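Local coordinates for beta-glycosidase (Bacteroides caccae, PDB 6T2R), which hydrolyses mucin O-glycans from within the chain, as an endo-acting beta-galactosidase of glycoside hydrolase family 16, at residues Y131-Y136 with P227-I232. Numbering follows the deposited sequence.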
ATOM      1  N   TYR A 131     -12.778   1.613  -1.498  1.00 23.94           N
ATOM      2  CA  TYR A 131     -13.006   2.781  -2.379  1.00 24.81           C
ATOM      3  C   TYR A 131     -14.246   3.527  -1.890  1.00 23.74           C
ATOM      4  O   TYR A 131     -14.228   4.757  -1.840  1.00 24.75           O
ATOM      5  CB  TYR A 131     -13.219   2.357  -3.837  1.00 25.72           C
ATOM      6  CG  TYR A 131     -13.284   3.551  -4.750  1.00 27.64           C
ATOM      7  CD1 TYR A 131     -12.119   4.183  -5.185  1.00 27.35           C
ATOM      8  CD2 TYR A 131     -14.514   4.091  -5.092  1.00 25.89           C
ATOM      9  CE1 TYR A 131     -12.177   5.326  -5.960  1.00 29.67           C
ATOM     10  CE2 TYR A 131     -14.592   5.202  -5.904  1.00 30.76           C
ATOM     11  CZ  TYR A 131     -13.423   5.826  -6.328  1.00 32.06           C
ATOM     12  OH  TYR A 131     -13.538   6.959  -7.083  1.00 31.81           O
ATOM     13  N   GLU A 132     -15.292   2.791  -1.538  1.00 26.14           N
ATOM     14  CA  GLU A 132     -16.603   3.388  -1.143  1.00 29.20           C
ATOM     15  C   GLU A 132     -16.539   3.851   0.331  1.00 28.94           C
ATOM     16  O   GLU A 132     -16.992   3.110   1.221  1.00 27.80           O
ATOM     17  CB  GLU A 132     -17.708   2.376  -1.406  1.00 29.47           C
ATOM     18  CG  GLU A 132     -17.840   1.992  -2.869  1.00 31.61           C
ATOM     19  CD  GLU A 132     -18.498   0.633  -3.052  1.00 32.57           C
ATOM     20  OE1 GLU A 132     -19.600   0.628  -3.554  1.00 31.99           O
ATOM     21  OE2 GLU A 132     -17.919  -0.412  -2.661  1.00 31.32           O
ATOM     22  N   THR A 133     -15.982   5.038   0.580  1.00 26.67           N
ATOM     23  CA  THR A 133     -15.642   5.499   1.944  1.00 27.45           C
ATOM     24  C   THR A 133     -16.901   5.880   2.726  1.00 27.36           C
ATOM     25  O   THR A 133     -16.790   6.002   3.928  1.00 25.85           O
ATOM     26  CB  THR A 133     -14.643   6.658   1.897  1.00 25.35           C
ATOM     27  OG1 THR A 133     -15.251   7.704   1.157  1.00 24.80           O
ATOM     28  CG2 THR A 133     -13.340   6.265   1.251  1.00 27.77           C
ATOM     29  N   ASP A 134     -18.029   6.134   2.073  1.00 27.24           N
ATOM     30  CA  ASP A 134     -19.292   6.466   2.799  1.00 30.72           C
ATOM     31  C   ASP A 134     -20.148   5.209   2.973  1.00 27.47           C
ATOM     32  O   ASP A 134     -21.313   5.351   3.390  1.00 27.14           O
ATOM     33  CB  ASP A 134     -20.045   7.611   2.122  1.00 32.00           C
ATOM     34  CG  ASP A 134     -20.411   7.293   0.693  1.00 34.64           C
ATOM     35  OD1 ASP A 134     -19.905   6.274   0.180  1.00 42.03           O
ATOM     36  OD2 ASP A 134     -21.179   8.077   0.100  1.00 44.39           O
ATOM     37  N   LYS A 135     -19.545   4.032   2.784  1.00 29.59           N
ATOM     38  CA  LYS A 135     -20.253   2.724   2.806  1.00 31.77           C
ATOM     39  C   LYS A 135     -19.574   1.708   3.730  1.00 27.84           C
ATOM     40  O   LYS A 135     -20.255   0.732   4.154  1.00 23.66           O
ATOM     41  CB  LYS A 135     -20.308   2.116   1.409  1.00 36.18           C
ATOM     42  CG  LYS A 135     -21.361   1.031   1.262  1.00 43.08           C
ATOM     43  CD  LYS A 135     -21.395   0.333  -0.086  1.00 47.16           C
ATOM     44  CE  LYS A 135     -22.253  -0.920  -0.053  1.00 50.52           C
ATOM     45  NZ  LYS A 135     -22.161  -1.625  -1.353  1.00 56.19           N
ATOM     46  N   TYR A 136     -18.300   1.905   4.021  1.00 24.01           N
ATOM     47  CA  TYR A 136     -17.501   0.958   4.822  1.00 26.03           C
ATOM     48  C   TYR A 136     -16.777   1.753   5.905  1.00 24.02           C
ATOM     49  O   TYR A 136     -16.403   2.951   5.699  1.00 28.16           O
ATOM     50  CB  TYR A 136     -16.572   0.095   3.945  1.00 25.61           C
ATOM     51  CG  TYR A 136     -17.301  -0.814   3.003  1.00 24.47           C
ATOM     52  CD1 TYR A 136     -17.913  -1.982   3.466  1.00 26.13           C
ATOM     53  CD2 TYR A 136     -17.465  -0.459   1.675  1.00 24.11           C
ATOM     54  CE1 TYR A 136     -18.648  -2.784   2.623  1.00 24.28           C
ATOM     55  CE2 TYR A 136     -18.181  -1.262   0.807  1.00 22.80           C
ATOM     56  CZ  TYR A 136     -18.770  -2.417   1.288  1.00 25.48           C
ATOM     57  OH  TYR A 136     -19.468  -3.208   0.430  1.00 26.39           O
ATOM     58  N   PRO A 227     -14.532  -2.855  -4.220  1.00 25.44           N
ATOM     59  CA  PRO A 227     -13.613  -1.926  -4.859  1.00 24.72           C
ATOM     60  C   PRO A 227     -12.661  -1.305  -3.830  1.00 23.86           C
ATOM     61  O   PRO A 227     -13.102  -0.936  -2.747  1.00 20.97           O
ATOM     62  CB  PRO A 227     -14.544  -0.855  -5.426  1.00 26.32           C
ATOM     63  CG  PRO A 227     -15.855  -1.570  -5.612  1.00 25.37           C
ATOM     64  CD  PRO A 227     -15.947  -2.494  -4.424  1.00 25.39           C
ATOM     65  N   GLN A 228     -11.398  -1.145  -4.229  1.00 23.87           N
ATOM     66  CA  GLN A 228     -10.294  -0.664  -3.372  1.00 24.69           C
ATOM     67  C   GLN A 228      -9.791   0.669  -3.920  1.00 25.01           C
ATOM     68  O   GLN A 228      -9.878   0.877  -5.157  1.00 24.72           O
ATOM     69  CB  GLN A 228      -9.192  -1.736  -3.364  1.00 23.66           C
ATOM     70  CG  GLN A 228      -9.703  -3.122  -2.951  1.00 21.98           C
ATOM     71  CD  GLN A 228      -9.866  -3.236  -1.454  1.00 23.08           C
ATOM     72  OE1 GLN A 228      -9.035  -2.732  -0.702  1.00 24.30           O
ATOM     73  NE2 GLN A 228     -10.963  -3.861  -1.010  1.00 23.50           N
ATOM     74  N   TYR A 229      -9.249   1.524  -3.051  1.00 23.83           N
ATOM     75  CA  TYR A 229      -8.287   2.573  -3.469  1.00 23.88           C
ATOM     76  C   TYR A 229      -6.908   2.227  -2.898  1.00 24.98           C
ATOM     77  O   TYR A 229      -6.808   1.515  -1.859  1.00 24.76           O
ATOM     78  CB  TYR A 229      -8.795   3.967  -3.115  1.00 25.62           C
ATOM     79  CG  TYR A 229      -8.687   4.429  -1.679  1.00 25.92           C
ATOM     80  CD1 TYR A 229      -7.608   5.187  -1.266  1.00 26.36           C
ATOM     81  CD2 TYR A 229      -9.701   4.197  -0.760  1.00 27.34           C
ATOM     82  CE1 TYR A 229      -7.514   5.673   0.030  1.00 27.61           C
ATOM     83  CE2 TYR A 229      -9.623   4.675   0.537  1.00 26.26           C
ATOM     84  CZ  TYR A 229      -8.539   5.436   0.923  1.00 26.08           C
ATOM     85  OH  TYR A 229      -8.453   5.949   2.178  1.00 22.58           O
ATOM     86  N   LEU A 230      -5.873   2.730  -3.575  1.00 24.06           N
ATOM     87  CA  LEU A 230      -4.452   2.388  -3.335  1.00 24.02           C
ATOM     88  C   LEU A 230      -3.781   3.581  -2.673  1.00 23.61           C
ATOM     89  O   LEU A 230      -4.057   4.708  -3.091  1.00 23.67           O
ATOM     90  CB  LEU A 230      -3.797   2.122  -4.687  1.00 24.11           C
ATOM     91  CG  LEU A 230      -2.307   1.839  -4.621  1.00 23.98           C
ATOM     92  CD1 LEU A 230      -1.979   0.668  -3.689  1.00 24.57           C
ATOM     93  CD2 LEU A 230      -1.788   1.562  -6.021  1.00 27.90           C
ATOM     94  N   LEU A 231      -3.034   3.314  -1.626  1.00 24.03           N
ATOM     95  CA  LEU A 231      -2.212   4.277  -0.863  1.00 24.67           C
ATOM     96  C   LEU A 231      -0.762   3.811  -1.003  1.00 24.59           C
ATOM     97  O   LEU A 231      -0.485   2.574  -0.807  1.00 27.46           O
ATOM     98  CB  LEU A 231      -2.621   4.278   0.622  1.00 24.92           C
ATOM     99  CG  LEU A 231      -4.091   4.591   0.935  1.00 27.22           C
ATOM    100  CD1 LEU A 231      -4.953   3.320   0.887  1.00 27.87           C
ATOM    101  CD2 LEU A 231      -4.226   5.220   2.310  1.00 27.25           C
ATOM    102  N   ILE A 232       0.118   4.763  -1.251  1.00 22.90           N
ATOM    103  CA  ILE A 232       1.599   4.603  -1.279  1.00 24.12           C
ATOM    104  C   ILE A 232       2.168   5.781  -0.500  1.00 24.49           C
ATOM    105  O   ILE A 232       1.873   6.929  -0.904  1.00 26.60           O
ATOM    106  CB  ILE A 232       2.165   4.569  -2.710  1.00 24.41           C
ATOM    107  CG1 ILE A 232       1.492   3.485  -3.552  1.00 24.34           C
ATOM    108  CG2 ILE A 232       3.674   4.378  -2.616  1.00 27.20           C
ATOM    109  CD1 ILE A 232       1.830   3.495  -5.021  1.00 25.63           C
TER
HETATM  110  O   HOH W   1     -15.497  -0.104  -1.561  1.00 22.82           O
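Beside the antiparallel pairing of strands 125-130 and 228-233 in the family 16 beta-sandwich, Tyr131, in the loop after 125-130, meets Pro227. Tyr131 N donates to Pro227 O at 2.9 Å, and the N-H...O angle of 173° makes the bond nearly straight. The donor nevertheless stands 38° out of the carbonyl plane. The same oxygen accepts a second hydrogen bond, from a water 2.8 Å from Pro227 O. That water also accepts from Glu132 N and donates to Glu132 OE2 (2.7 Å), so it bridges the Pro227 carbonyl to an inverse gamma turn centred on Glu132. Glu132 crosses the proline obliquely, its chain extended beyond CG and OE2 reaching Pro227 CD at 3.4 Å. The pairing continues into the sandwich sheet: Tyr229 makes backbone hydrogen bonds with Leu129, and Leu231 with Trp127, while the side chain of Gln228 bonds to Thr128 through OE1. Apolar contact flanks the Tyr131-Pro227 bond. Tyr131 CB rests 3.8 Å from Pro227 CB. With CG anti to the backbone N (chi1 -173°), the ring of Tyr131 leads away from 227-232 toward its hydroxyl end, and Tyr131 CD1 lies 3.9 Å from Tyr229 CB. The Tyr229 ring turns its edge to Tyr131 CA, 3.9 Å from CD2 of Tyr229, and Thr133 CG2 approaches Tyr229 CE2 obliquely at 4.1 Å.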